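Local coordinates for protein branched-chain amino acid aminotransferase (Thermoproteus uzoniensis, PDB 5CE8) that probably transfers amino groups between leucine, isoleucine or valine and 2-oxoglutarate, using pyridoxal 5'-phosphate, in the synthesis of branched-chain amino acids, at residues F58-H63 against K87-T92; K72-D77 against V159-T164; I110-I115 against R120-S125; I171-E176 against D183-L188. All blocks are in the same frame, centred on the assembly; numbering follows the deposited sequence.

Contact 1: F58-H63 against K87-T92; sequences FRLRDH and KAVVET
D62 OD2 is gripped by two nitrogens of R59, in the first turn of the helix from which L60 reaches across to V89 and V90. R59 NE lies 2.8 Å from D62 OD2, and R59 NH2 stands 3.0 Å from the same oxygen. The salt bridge is side-on, with the oxygen almost in the guanidinium plane; NE meets it on the anti side of the carboxylate, whereas NH2 comes from above the carboxylate plane. R59 is the N-cap residue of helix 60-74, and its guanidinium also binds E226 and T227 of helix 223-235.

L60 turns the other way. Its CG is anti to the backbone N (chi1 -177°), which carries both methyls to helix 82-95. L60 CD1 meets V89 CG2 at 3.8 Å, the two side chains sliding past each other in opposite directions, while L60 CD2 reaches V90 CG2 more loosely at 4.2 Å. Here two consecutive helices pack together beside the antiparallel sheet of the N-terminal part of the class IV aminotransferase fold: L60 also touches I46 of strand 41-50, and both L60 and V90 touch T304 of strand 303-305.

Within helix 82-95, A88 O is likewise doubly held. T92 N bonds it at 3.0 Å and T92 OG1 bonds A88 O at 2.8 Å, from opposite faces of the carbonyl plane. At the far end of the first segment, H63 touches the pyridoxal phosphate and hydrogen-bonds through ND1 to E44.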
loop_
_atom_site.group_PDB
_atom_site.type_symbol
_atom_site.label_atom_id
_atom_site.label_comp_id
_atom_site.label_asym_id
_atom_site.label_seq_id
_atom_site.Cartn_x
_atom_site.Cartn_y
_atom_site.Cartn_z
ATOM N N PHE A 58 31.762 24.849 -3.709
ATOM C CA PHE A 58 31.012 24.780 -2.460
ATOM C C PHE A 58 30.831 23.362 -2.131
ATOM O O PHE A 58 30.247 22.604 -2.964
ATOM C CB PHE A 58 29.675 25.421 -2.537
ATOM C CG PHE A 58 28.980 25.451 -1.201
ATOM C CD1 PHE A 58 29.508 26.226 -0.118
ATOM C CD2 PHE A 58 27.857 24.717 -0.991
ATOM C CE1 PHE A 58 28.923 26.184 1.130
ATOM C CE2 PHE A 58 27.199 24.749 0.208
ATOM C CZ PHE A 58 27.704 25.509 1.279
ATOM N N ARG A 59 31.316 22.992 -0.947
ATOM C CA ARG A 59 31.307 21.639 -0.325
ATOM C C ARG A 59 31.739 20.510 -1.233
ATOM O O ARG A 59 31.077 19.425 -1.363
ATOM C CB ARG A 59 30.034 21.320 0.447
ATOM C CG ARG A 59 29.718 22.385 1.457
ATOM C CD ARG A 59 28.384 22.117 2.212
ATOM N NE ARG A 59 28.508 20.930 3.029
ATOM C CZ ARG A 59 27.742 20.646 4.091
ATOM N NH1 ARG A 59 26.743 21.411 4.494
ATOM N NH2 ARG A 59 28.022 19.620 4.823
ATOM N N LEU A 60 32.911 20.738 -1.834
ATOM C CA LEU A 60 33.414 19.755 -2.830
ATOM C C LEU A 60 33.564 18.362 -2.352
ATOM O O LEU A 60 33.029 17.412 -2.940
ATOM C CB LEU A 60 34.745 20.241 -3.333
ATOM C CG LEU A 60 35.495 19.491 -4.422
ATOM C CD1 LEU A 60 34.541 19.151 -5.565
ATOM C CD2 LEU A 60 36.735 20.307 -4.829
ATOM N N ARG A 61 34.295 18.223 -1.257
ATOM C CA ARG A 61 34.530 16.928 -0.650
ATOM C C ARG A 61 33.265 16.269 -0.160
ATOM O O ARG A 61 33.147 15.062 -0.223
ATOM C CB ARG A 61 35.553 17.045 0.499
ATOM C CG ARG A 61 36.073 15.729 1.101
ATOM C CD ARG A 61 36.942 14.932 0.112
ATOM N NE ARG A 61 38.139 15.691 -0.292
ATOM C CZ ARG A 61 39.364 15.543 0.229
ATOM N NH1 ARG A 61 39.611 14.620 1.171
ATOM N NH2 ARG A 61 40.364 16.312 -0.215
ATOM N N ASP A 62 32.302 17.023 0.349
ATOM C CA ASP A 62 31.068 16.386 0.759
ATOM C C ASP A 62 30.369 15.772 -0.514
ATOM O O ASP A 62 29.763 14.723 -0.420
ATOM C CB ASP A 62 30.148 17.375 1.449
ATOM C CG ASP A 62 30.636 17.792 2.843
ATOM O OD1 ASP A 62 31.142 16.998 3.621
ATOM O OD2 ASP A 62 30.415 18.911 3.210
ATOM N N HIS A 63 30.416 16.471 -1.673
ATOM C CA HIS A 63 29.803 15.991 -2.893
ATOM C C HIS A 63 30.490 14.774 -3.432
ATOM O O HIS A 63 29.830 13.858 -3.907
ATOM C CB HIS A 63 29.705 17.094 -3.950
ATOM C CG HIS A 63 28.544 18.010 -3.717
ATOM N ND1 HIS A 63 27.276 17.703 -4.174
ATOM C CD2 HIS A 63 28.433 19.190 -3.040
ATOM C CE1 HIS A 63 26.444 18.686 -3.848
ATOM N NE2 HIS A 63 27.106 19.577 -3.130
ATOM N N LYS A 87 40.379 16.931 -6.346
ATOM C CA LYS A 87 41.505 17.561 -7.136
ATOM C C LYS A 87 41.251 17.669 -8.624
ATOM O O LYS A 87 41.578 18.714 -9.237
ATOM C CB LYS A 87 42.839 16.861 -6.889
ATOM N N ALA A 88 40.632 16.616 -9.182
ATOM C CA ALA A 88 40.246 16.562 -10.582
ATOM C C ALA A 88 39.279 17.655 -10.930
ATOM O O ALA A 88 39.400 18.262 -11.972
ATOM C CB ALA A 88 39.623 15.221 -10.961
ATOM N N VAL A 89 38.325 17.944 -10.062
ATOM C CA VAL A 89 37.517 19.149 -10.287
ATOM C C VAL A 89 38.303 20.436 -10.410
ATOM O O VAL A 89 38.054 21.270 -11.301
ATOM C CB VAL A 89 36.492 19.390 -9.156
ATOM C CG1 VAL A 89 35.909 20.755 -9.269
ATOM C CG2 VAL A 89 35.368 18.353 -9.173
ATOM N N VAL A 90 39.137 20.673 -9.400
ATOM C CA VAL A 90 39.944 21.873 -9.324
ATOM C C VAL A 90 40.817 22.086 -10.579
ATOM O O VAL A 90 40.876 23.236 -11.088
ATOM C CB VAL A 90 40.740 21.918 -7.980
ATOM C CG1 VAL A 90 41.968 22.795 -8.053
ATOM C CG2 VAL A 90 39.818 22.359 -6.883
ATOM N N GLU A 91 41.356 21.002 -11.136
ATOM C CA GLU A 91 42.100 21.052 -12.394
ATOM C C GLU A 91 41.245 21.288 -13.565
ATOM O O GLU A 91 41.672 21.973 -14.459
ATOM C CB GLU A 91 42.864 19.765 -12.634
ATOM C CG GLU A 91 43.997 19.547 -11.628
ATOM C CD GLU A 91 44.242 18.068 -11.354
ATOM O OE1 GLU A 91 43.715 17.251 -12.127
ATOM O OE2 GLU A 91 44.936 17.693 -10.367
ATOM N N THR A 92 40.033 20.738 -13.602
ATOM C CA THR A 92 39.136 21.018 -14.749
ATOM C C THR A 92 38.724 22.488 -14.819
ATOM O O THR A 92 38.687 23.110 -15.930
ATOM C CB THR A 92 37.857 20.156 -14.681
ATOM O OG1 THR A 92 38.270 18.824 -14.486
ATOM C CG2 THR A 92 36.988 20.256 -15.936
#

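Contact 2: K72-D77 against V159-T164; sequences KIIGLD and VMAKAT. With PLP (pyridoxal-5'-phosphate), chain D.
I73 and I74 hold out their CG2 methyls to A161 and A163, whose CB atoms face the helix, while K162, between the two alanines, points away from the helix and toward the cofactor. I73 CG2 is anti to the backbone N and lies 3.7 Å from A161 CB. I74 has CG1 in the crowded position between the backbone N and the carbonyl carbon (chi1 70°); this leaves its CG2 beside the backbone N, facing both alanines, with I74 CG2 3.9 Å from A163 CB and slightly farther from A161 CB.

K162 is the centre of an inverse gamma turn, with a weak bond of 2.9 Å from A163 N to A161 O. Helix 60-74 thus backs the loop that bears the lysine of the Schiff base with pyridoxal phosphate, the internal aldimine of this enzyme class: K162 NZ is joined covalently to PLP C4A at 1.4 Å. The lysine chain runs extended and bends at its last torsion (chi4 71°) to present NZ to the cofactor. Its backbone N is bound by S70 OG of the same helix.

Across the subunit boundary, R273 of the second subunit hydrogen-bonds to the carbonyls of K72 and I73, E247 of that subunit receives M160 N, and A163 packs on L168 of the third subunit.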
loop_
_atom_site.group_PDB
_atom_site.type_symbol
_atom_site.label_atom_id
_atom_site.label_comp_id
_atom_site.label_asym_id
_atom_site.label_seq_id
_atom_site.Cartn_x
_atom_site.Cartn_y
_atom_site.Cartn_z
ATOM N N LYS A 72 28.408 2.841 -4.011
ATOM C CA LYS A 72 28.442 1.621 -3.160
ATOM C C LYS A 72 27.002 1.179 -2.898
ATOM O O LYS A 72 26.683 0.001 -2.760
ATOM C CB LYS A 72 29.109 1.959 -1.828
ATOM C CG LYS A 72 28.854 0.924 -0.708
ATOM C CD LYS A 72 29.116 1.488 0.691
ATOM C CE LYS A 72 30.412 0.962 1.285
ATOM N NZ LYS A 72 30.223 -0.384 1.874
ATOM N N ILE A 73 26.118 2.145 -2.793
ATOM C CA ILE A 73 24.691 1.821 -2.692
ATOM C C ILE A 73 24.211 0.969 -3.920
ATOM O O ILE A 73 23.532 -0.063 -3.736
ATOM C CB ILE A 73 23.896 3.121 -2.500
ATOM C CG1 ILE A 73 24.145 3.631 -1.092
ATOM C CG2 ILE A 73 22.444 2.857 -2.662
ATOM C CD1 ILE A 73 23.413 4.914 -0.758
ATOM N N ILE A 74 24.603 1.357 -5.120
ATOM C CA ILE A 74 24.089 0.686 -6.353
ATOM C C ILE A 74 24.977 -0.481 -6.775
ATOM O O ILE A 74 24.590 -1.206 -7.642
ATOM C CB ILE A 74 23.786 1.671 -7.557
ATOM C CG1 ILE A 74 25.032 2.312 -8.249
ATOM C CG2 ILE A 74 22.749 2.689 -7.132
ATOM C CD1 ILE A 74 24.794 2.713 -9.696
ATOM N N GLY A 75 26.194 -0.583 -6.200
ATOM C CA GLY A 75 27.176 -1.659 -6.546
ATOM C C GLY A 75 28.002 -1.231 -7.772
ATOM O O GLY A 75 28.429 -2.065 -8.592
ATOM N N LEU A 76 28.194 0.067 -7.947
ATOM C CA LEU A 76 29.065 0.558 -9.026
ATOM C C LEU A 76 30.503 0.750 -8.467
ATOM O O LEU A 76 30.655 1.222 -7.341
ATOM C CB LEU A 76 28.454 1.886 -9.447
ATOM C CG LEU A 76 29.196 2.577 -10.549
ATOM C CD1 LEU A 76 29.159 1.703 -11.804
ATOM C CD2 LEU A 76 28.610 3.914 -10.769
ATOM N N ASP A 77 31.561 0.307 -9.166
ATOM C CA ASP A 77 32.887 0.276 -8.579
ATOM C C ASP A 77 33.584 1.530 -9.135
ATOM O O ASP A 77 33.929 1.595 -10.318
ATOM C CB ASP A 77 33.591 -1.047 -8.937
ATOM C CG ASP A 77 35.089 -1.075 -8.591
ATOM O OD1 ASP A 77 35.578 -0.334 -7.736
ATOM O OD2 ASP A 77 35.793 -1.873 -9.232
ATOM N N VAL A 159 16.742 5.165 -3.649
ATOM C CA VAL A 159 16.525 6.546 -3.834
ATOM C C VAL A 159 17.504 7.494 -3.183
ATOM O O VAL A 159 17.795 8.556 -3.714
ATOM C CB VAL A 159 15.129 6.967 -3.497
ATOM C CG1 VAL A 159 14.304 6.544 -4.667
ATOM C CG2 VAL A 159 14.639 6.370 -2.185
ATOM N N MET A 160 18.117 7.059 -2.098
ATOM C CA MET A 160 19.129 7.901 -1.416
ATOM C C MET A 160 20.379 8.001 -2.274
ATOM O O MET A 160 21.199 8.776 -1.986
ATOM C CB MET A 160 19.470 7.293 -0.069
ATOM C CG MET A 160 18.210 7.274 0.823
ATOM S SD MET A 160 18.290 7.149 2.619
ATOM C CE MET A 160 19.866 7.919 2.894
ATOM N N ALA A 161 20.562 7.124 -3.223
ATOM C CA ALA A 161 21.705 7.249 -4.101
ATOM C C ALA A 161 21.321 8.211 -5.200
ATOM O O ALA A 161 20.216 8.098 -5.723
ATOM C CB ALA A 161 22.020 5.947 -4.677
ATOM N N LYS A 162 22.271 9.050 -5.635
ATOM C CA LYS A 162 22.067 9.990 -6.741
ATOM C C LYS A 162 22.348 9.231 -8.001
ATOM O O LYS A 162 23.405 9.360 -8.686
ATOM C CB LYS A 162 22.916 11.208 -6.512
ATOM C CG LYS A 162 22.357 12.429 -7.260
ATOM C CD LYS A 162 22.979 13.754 -6.680
ATOM C CE LYS A 162 22.476 14.968 -7.372
ATOM N NZ LYS A 162 21.045 15.178 -6.975
ATOM N N ALA A 163 21.420 8.386 -8.331
ATOM C CA ALA A 163 21.646 7.398 -9.377
ATOM C C ALA A 163 20.823 7.644 -10.613
ATOM O O ALA A 163 19.644 7.878 -10.524
ATOM C CB ALA A 163 21.412 5.987 -8.826
ATOM N N THR A 164 21.429 7.451 -11.766
ATOM C CA THR A 164 20.984 7.988 -13.087
ATOM C C THR A 164 19.611 7.533 -13.468
ATOM O O THR A 164 18.676 8.376 -13.639
ATOM C CB THR A 164 22.051 7.669 -14.183
ATOM O OG1 THR A 164 22.290 6.291 -14.159
ATOM C CG2 THR A 164 23.453 8.394 -13.912
HETATM N N1 PLP D . 16.558 15.972 -4.521
HETATM C C2 PLP D . 16.906 15.073 -5.438
HETATM C C2A PLP D . 15.919 14.061 -5.935
HETATM C C3 PLP D . 18.223 15.110 -6.057
HETATM O O3 PLP D . 18.534 14.222 -7.084
HETATM C C4 PLP D . 19.188 16.144 -5.592
HETATM C C4A PLP D . 20.593 16.267 -6.145
HETATM C C5 PLP D . 18.683 17.065 -4.534
HETATM C C6 PLP D . 17.349 16.897 -4.067
HETATM C C5A PLP D . 19.456 18.222 -3.966
HETATM O O4P PLP D . 20.676 17.833 -3.447
HETATM P P PLP D . 21.821 18.909 -3.309
HETATM O O1P PLP D . 22.134 19.536 -4.710
HETATM O O2P PLP D . 21.418 19.815 -2.226
HETATM O O3P PLP D . 23.093 18.194 -2.948
#

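Contact 3: I110-I115 against R120-S125; sequences ISKPQI and RGLQAS
L122 is wedged between I110, K112 and Q114, and has more surface buried here than any other residue of the two segments. Its CG is anti to the carbonyl carbon (chi1 -62°), which sends both methyls across to the facing chain. L122 CD1 touches I110 CD1 at 3.8 Å, the two side chains crossing at about a right angle; I110 leaves its backbone away from R120-S125, but its extended end still reaches the leucine. L122 CD2 lies 3.7 Å from K112 CD, again nearly perpendicular.

Q114 comes at L122 from the opposite direction and sets its OE1 3.3 Å from L122 CD1. Q114 OE1 accepts K112 NZ at 2.9 Å, while NE2 is bonded to the carbonyls of S116 and D118, so the amide is held at both its oxygen and its nitrogen, with the oxygen against the leucine methyls.

S125, where strand 125-132 begins, faces S111, with S125 OG 3.4 Å from S111 CB. Water 1 accepts from S111 N and donates to Q123 O at 2.7 Å and to S125 OG at 3.1 Å; S125 OG is also bonded to D18. The contact therefore pinches the 15-residue connection between strands 102-109 and 125-132 of the antiparallel sheet. Its chemistry is divided: dispersion contacts around one leucine, and a bound water that satisfies polar groups of both limbs, which suggests that the loop's shape depends on held solvent as well as on side-chain packing.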
loop_
_atom_site.group_PDB
_atom_site.type_symbol
_atom_site.label_atom_id
_atom_site.label_comp_id
_atom_site.label_asym_id
_atom_site.label_seq_id
_atom_site.Cartn_x
_atom_site.Cartn_y
_atom_site.Cartn_z
ATOM N N ILE A 110 29.595 3.133 -16.866
ATOM C CA ILE A 110 30.376 2.094 -17.407
ATOM C C ILE A 110 30.743 2.441 -18.897
ATOM O O ILE A 110 29.860 2.704 -19.690
ATOM C CB ILE A 110 29.642 0.752 -17.257
ATOM C CG1 ILE A 110 29.663 0.359 -15.774
ATOM C CG2 ILE A 110 30.299 -0.335 -18.140
ATOM C CD1 ILE A 110 28.621 -0.657 -15.371
ATOM N N SER A 111 32.044 2.497 -19.212
ATOM C CA SER A 111 32.497 2.833 -20.539
ATOM C C SER A 111 32.555 1.555 -21.466
ATOM O O SER A 111 32.640 1.685 -22.639
ATOM C CB SER A 111 33.850 3.566 -20.435
ATOM O OG SER A 111 34.785 2.659 -19.951
ATOM N N LYS A 112 32.479 0.353 -20.915
ATOM C CA LYS A 112 32.417 -0.866 -21.709
ATOM C C LYS A 112 30.982 -1.124 -22.322
ATOM O O LYS A 112 29.984 -0.900 -21.689
ATOM C CB LYS A 112 32.866 -2.025 -20.810
ATOM C CG LYS A 112 32.891 -3.395 -21.472
ATOM C CD LYS A 112 32.895 -4.551 -20.472
ATOM C CE LYS A 112 31.867 -5.598 -20.887
ATOM N NZ LYS A 112 31.861 -6.875 -20.093
ATOM N N PRO A 113 30.882 -1.566 -23.584
ATOM C CA PRO A 113 29.593 -2.052 -24.110
ATOM C C PRO A 113 29.134 -3.373 -23.446
ATOM O O PRO A 113 29.930 -4.258 -23.285
ATOM C CB PRO A 113 29.882 -2.262 -25.610
ATOM C CG PRO A 113 31.382 -2.264 -25.763
ATOM C CD PRO A 113 31.994 -1.641 -24.558
ATOM N N GLN A 114 27.884 -3.502 -22.993
ATOM C CA GLN A 114 27.451 -4.777 -22.377
ATOM C C GLN A 114 25.947 -4.837 -22.429
ATOM O O GLN A 114 25.288 -4.000 -21.898
ATOM C CB GLN A 114 27.934 -4.923 -20.933
ATOM C CG GLN A 114 27.537 -6.244 -20.279
ATOM C CD GLN A 114 28.107 -6.413 -18.912
ATOM O OE1 GLN A 114 29.314 -6.367 -18.766
ATOM N NE2 GLN A 114 27.251 -6.578 -17.860
ATOM N N ILE A 115 25.427 -5.815 -23.126
ATOM C CA ILE A 115 23.998 -6.113 -23.123
ATOM C C ILE A 115 23.496 -6.719 -21.799
ATOM O O ILE A 115 22.324 -6.513 -21.374
ATOM C CB ILE A 115 23.730 -7.141 -24.256
ATOM C CG1 ILE A 115 24.222 -6.563 -25.610
ATOM C CG2 ILE A 115 22.263 -7.565 -24.270
ATOM C CD1 ILE A 115 23.660 -5.161 -25.959
ATOM N N ARG A 120 28.164 -6.837 -12.331
ATOM C CA ARG A 120 29.189 -7.164 -11.370
ATOM C C ARG A 120 30.618 -7.064 -11.858
ATOM O O ARG A 120 30.946 -7.448 -12.976
ATOM C CB ARG A 120 28.940 -8.586 -10.836
ATOM C CG ARG A 120 27.756 -8.612 -9.824
ATOM C CD ARG A 120 27.441 -9.992 -9.286
ATOM N NE ARG A 120 27.366 -10.982 -10.359
ATOM C CZ ARG A 120 27.626 -12.283 -10.231
ATOM N NH1 ARG A 120 27.986 -12.817 -9.054
ATOM N NH2 ARG A 120 27.496 -13.064 -11.300
ATOM N N GLY A 121 31.461 -6.505 -10.998
ATOM C CA GLY A 121 32.886 -6.524 -11.230
ATOM C C GLY A 121 33.410 -5.594 -12.319
ATOM O O GLY A 121 34.590 -5.543 -12.508
ATOM N N LEU A 122 32.535 -4.872 -13.013
ATOM C CA LEU A 122 32.924 -3.876 -13.997
ATOM C C LEU A 122 33.446 -2.678 -13.279
ATOM O O LEU A 122 33.148 -2.447 -12.105
ATOM C CB LEU A 122 31.757 -3.462 -14.904
ATOM C CG LEU A 122 31.172 -4.546 -15.746
ATOM C CD1 LEU A 122 29.828 -4.141 -16.321
ATOM C CD2 LEU A 122 32.176 -4.933 -16.827
ATOM N N GLN A 123 34.236 -1.885 -13.973
ATOM C CA GLN A 123 34.873 -0.805 -13.274
ATOM C C GLN A 123 34.354 0.508 -13.888
ATOM O O GLN A 123 34.275 0.632 -15.055
ATOM C CB GLN A 123 36.346 -1.030 -13.350
ATOM C CG GLN A 123 37.127 0.149 -12.856
ATOM C CD GLN A 123 38.393 -0.292 -12.194
ATOM O OE1 GLN A 123 38.338 -1.037 -11.217
ATOM N NE2 GLN A 123 39.540 0.182 -12.692
ATOM N N ALA A 124 33.886 1.442 -13.099
ATOM C CA ALA A 124 33.334 2.686 -13.683
ATOM C C ALA A 124 34.378 3.607 -14.252
ATOM O O ALA A 124 35.522 3.610 -13.765
ATOM C CB ALA A 124 32.596 3.477 -12.595
ATOM N N SER A 125 33.942 4.457 -15.197
ATOM C CA SER A 125 34.673 5.671 -15.565
ATOM C C SER A 125 34.047 6.868 -14.853
ATOM O O SER A 125 32.871 6.824 -14.481
ATOM C CB SER A 125 34.639 5.895 -17.064
ATOM O OG SER A 125 35.407 4.955 -17.776
HETATM O O HOH W 1 34.292 2.126 -17.341
#

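Contact 4: I171-E176 against D183-L188; sequences IMAAVE and DEAIML
In the beta-alpha-beta unit of strand 142-146, helix 167-179 and strand 184-188, the helix lies against the second strand through A173 and A174. The axes of 171-176 and 184-188 come within 6.7 Å, with 129° between their N-to-C directions, consistent with the small alanine side chains that meet there. A173 CB is 3.9 Å from A185 CB, and A185 CB also rests against the backbone, 3.6 Å from A173 O.

M187 reaches over from farther along the strand. Its CG sits beside the backbone N (chi1 -83°) and the chain bends at chi3, which lays M187 SD 3.6 Å from A173 CB. The same methionine is about 6 Å, side chain to cofactor, from the bound pyridoxal phosphate, placing this packing just behind the active site.

E184 starts away from the helix, but its carboxylate curls back, E184 OE2 making a van der Waals contact with A174 CA at 4.2 Å. E184 OE2 accepts A185 N at 2.8 Å on the anti side, in a nearly straight bond (173°), and also receives S198 OG. R178 joins its helix to this buried carboxylate by a salt bridge, probably offsetting the charge; its NH1 also bonds A174 O.

Strand 184-188 runs parallel to 142-146 and antiparallel to 194-197, with helix 167-179 laid over it; the helix packs through I171 and A174 on V119 and L117 of the third subunit.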
loop_
_atom_site.group_PDB
_atom_site.type_symbol
_atom_site.label_atom_id
_atom_site.label_comp_id
_atom_site.label_asym_id
_atom_site.label_seq_id
_atom_site.Cartn_x
_atom_site.Cartn_y
_atom_site.Cartn_z
ATOM N N ILE A 171 12.059 13.275 -14.330
ATOM C CA ILE A 171 11.685 13.887 -15.580
ATOM C C ILE A 171 10.168 13.831 -15.791
ATOM O O ILE A 171 9.527 14.814 -16.155
ATOM C CB ILE A 171 12.382 13.245 -16.768
ATOM C CG1 ILE A 171 13.849 13.620 -16.778
ATOM C CG2 ILE A 171 11.744 13.690 -18.058
ATOM C CD1 ILE A 171 14.663 12.865 -17.725
ATOM N N MET A 172 9.580 12.671 -15.575
ATOM C CA MET A 172 8.101 12.572 -15.608
ATOM C C MET A 172 7.495 13.711 -14.797
ATOM O O MET A 172 6.664 14.478 -15.301
ATOM C CB MET A 172 7.561 11.241 -15.037
ATOM C CG MET A 172 7.863 9.978 -15.753
ATOM S SD MET A 172 7.399 9.831 -17.468
ATOM C CE MET A 172 8.823 10.612 -18.247
ATOM N N ALA A 173 7.967 13.885 -13.567
ATOM C CA ALA A 173 7.352 14.922 -12.679
ATOM C C ALA A 173 7.631 16.348 -13.246
ATOM O O ALA A 173 6.734 17.192 -13.424
ATOM C CB ALA A 173 7.748 14.707 -11.198
ATOM N N ALA A 174 8.872 16.588 -13.646
ATOM C CA ALA A 174 9.302 17.903 -14.078
ATOM C C ALA A 174 8.526 18.338 -15.310
ATOM O O ALA A 174 7.988 19.489 -15.368
ATOM C CB ALA A 174 10.778 17.866 -14.371
ATOM N N VAL A 175 8.339 17.408 -16.245
ATOM C CA VAL A 175 7.634 17.685 -17.482
ATOM C C VAL A 175 6.164 17.871 -17.235
ATOM O O VAL A 175 5.565 18.774 -17.813
ATOM C CB VAL A 175 7.891 16.591 -18.533
ATOM C CG1 VAL A 175 6.879 16.630 -19.742
ATOM C CG2 VAL A 175 9.357 16.676 -18.962
ATOM N N GLU A 176 5.577 17.042 -16.386
ATOM C CA GLU A 176 4.193 17.226 -16.059
ATOM C C GLU A 176 3.931 18.623 -15.538
ATOM O O GLU A 176 3.029 19.293 -15.981
ATOM C CB GLU A 176 3.694 16.211 -15.012
ATOM C CG GLU A 176 2.177 16.409 -14.719
ATOM C CD GLU A 176 1.640 15.474 -13.692
ATOM O OE1 GLU A 176 0.842 15.926 -12.808
ATOM O OE2 GLU A 176 2.036 14.279 -13.749
ATOM N N ASP A 183 6.361 26.207 -12.665
ATOM C CA ASP A 183 7.813 26.217 -12.766
ATOM C C ASP A 183 8.408 24.889 -12.273
ATOM O O ASP A 183 9.423 24.471 -12.764
ATOM C CB ASP A 183 8.403 27.374 -11.990
ATOM C CG ASP A 183 7.742 28.678 -12.299
ATOM O OD1 ASP A 183 7.887 29.099 -13.456
ATOM O OD2 ASP A 183 7.043 29.273 -11.426
ATOM N N GLU A 184 7.748 24.207 -11.327
ATOM C CA GLU A 184 8.353 23.003 -10.757
ATOM C C GLU A 184 7.264 22.082 -10.171
ATOM O O GLU A 184 6.094 22.510 -9.860
ATOM C CB GLU A 184 9.399 23.331 -9.627
ATOM C CG GLU A 184 10.259 22.154 -9.059
ATOM C CD GLU A 184 10.950 21.370 -10.194
ATOM O OE1 GLU A 184 12.065 21.792 -10.533
ATOM O OE2 GLU A 184 10.307 20.467 -10.871
ATOM N N ALA A 185 7.701 20.827 -10.022
ATOM C CA ALA A 185 6.909 19.735 -9.461
ATOM C C ALA A 185 7.102 19.545 -8.029
ATOM O O ALA A 185 8.175 19.724 -7.565
ATOM C CB ALA A 185 7.226 18.436 -10.126
ATOM N N ILE A 186 6.055 19.087 -7.340
ATOM C CA ILE A 186 6.222 18.478 -5.998
ATOM C C ILE A 186 5.758 17.069 -6.135
ATOM O O ILE A 186 4.706 16.845 -6.633
ATOM C CB ILE A 186 5.419 19.227 -4.853
ATOM C CG1 ILE A 186 6.210 20.462 -4.367
ATOM C CG2 ILE A 186 5.309 18.392 -3.573
ATOM C CD1 ILE A 186 5.345 21.569 -4.006
ATOM N N MET A 187 6.466 16.116 -5.498
ATOM C CA MET A 187 6.135 14.751 -5.598
ATOM C C MET A 187 5.850 14.200 -4.210
ATOM O O MET A 187 6.648 14.446 -3.246
ATOM C CB MET A 187 7.342 13.934 -6.166
ATOM C CG MET A 187 7.431 13.967 -7.695
ATOM S SD MET A 187 8.617 12.741 -8.367
ATOM C CE MET A 187 9.915 13.765 -8.026
ATOM N N LEU A 188 4.728 13.519 -4.109
ATOM C CA LEU A 188 4.351 12.714 -2.947
ATOM C C LEU A 188 5.088 11.378 -3.016
ATOM O O LEU A 188 5.337 10.865 -4.096
ATOM C CB LEU A 188 2.895 12.464 -2.934
ATOM C CG LEU A 188 1.986 13.669 -2.913
ATOM C CD1 LEU A 188 0.524 13.357 -2.590
ATOM C CD2 LEU A 188 2.509 14.690 -1.880
#

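In the fold
From the N terminus, contact 1 closes first, bringing helix 82-95 back against the start of helix 60-74. Contact 2 opens inside that span, at the end of helix 60-74, and closes far later at the lysine loop 159-164, so the two cross. Between the segments of contact 2 falls contact 3, which closes the connection from strand 102-109 to strand 125-132; the two touch through a probable hydrogen bond, D77 O to A124 N at 2.8 Å. Contact 4 follows in series, fastening helix 167-179 to the mixed sheet. Contacts 1 and 3 thus belong to the antiparallel-sheet side, contact 2 ties the end of helix 60-74 to the loop whose lysine holds the cofactor, and contact 4 continues into the second sheet.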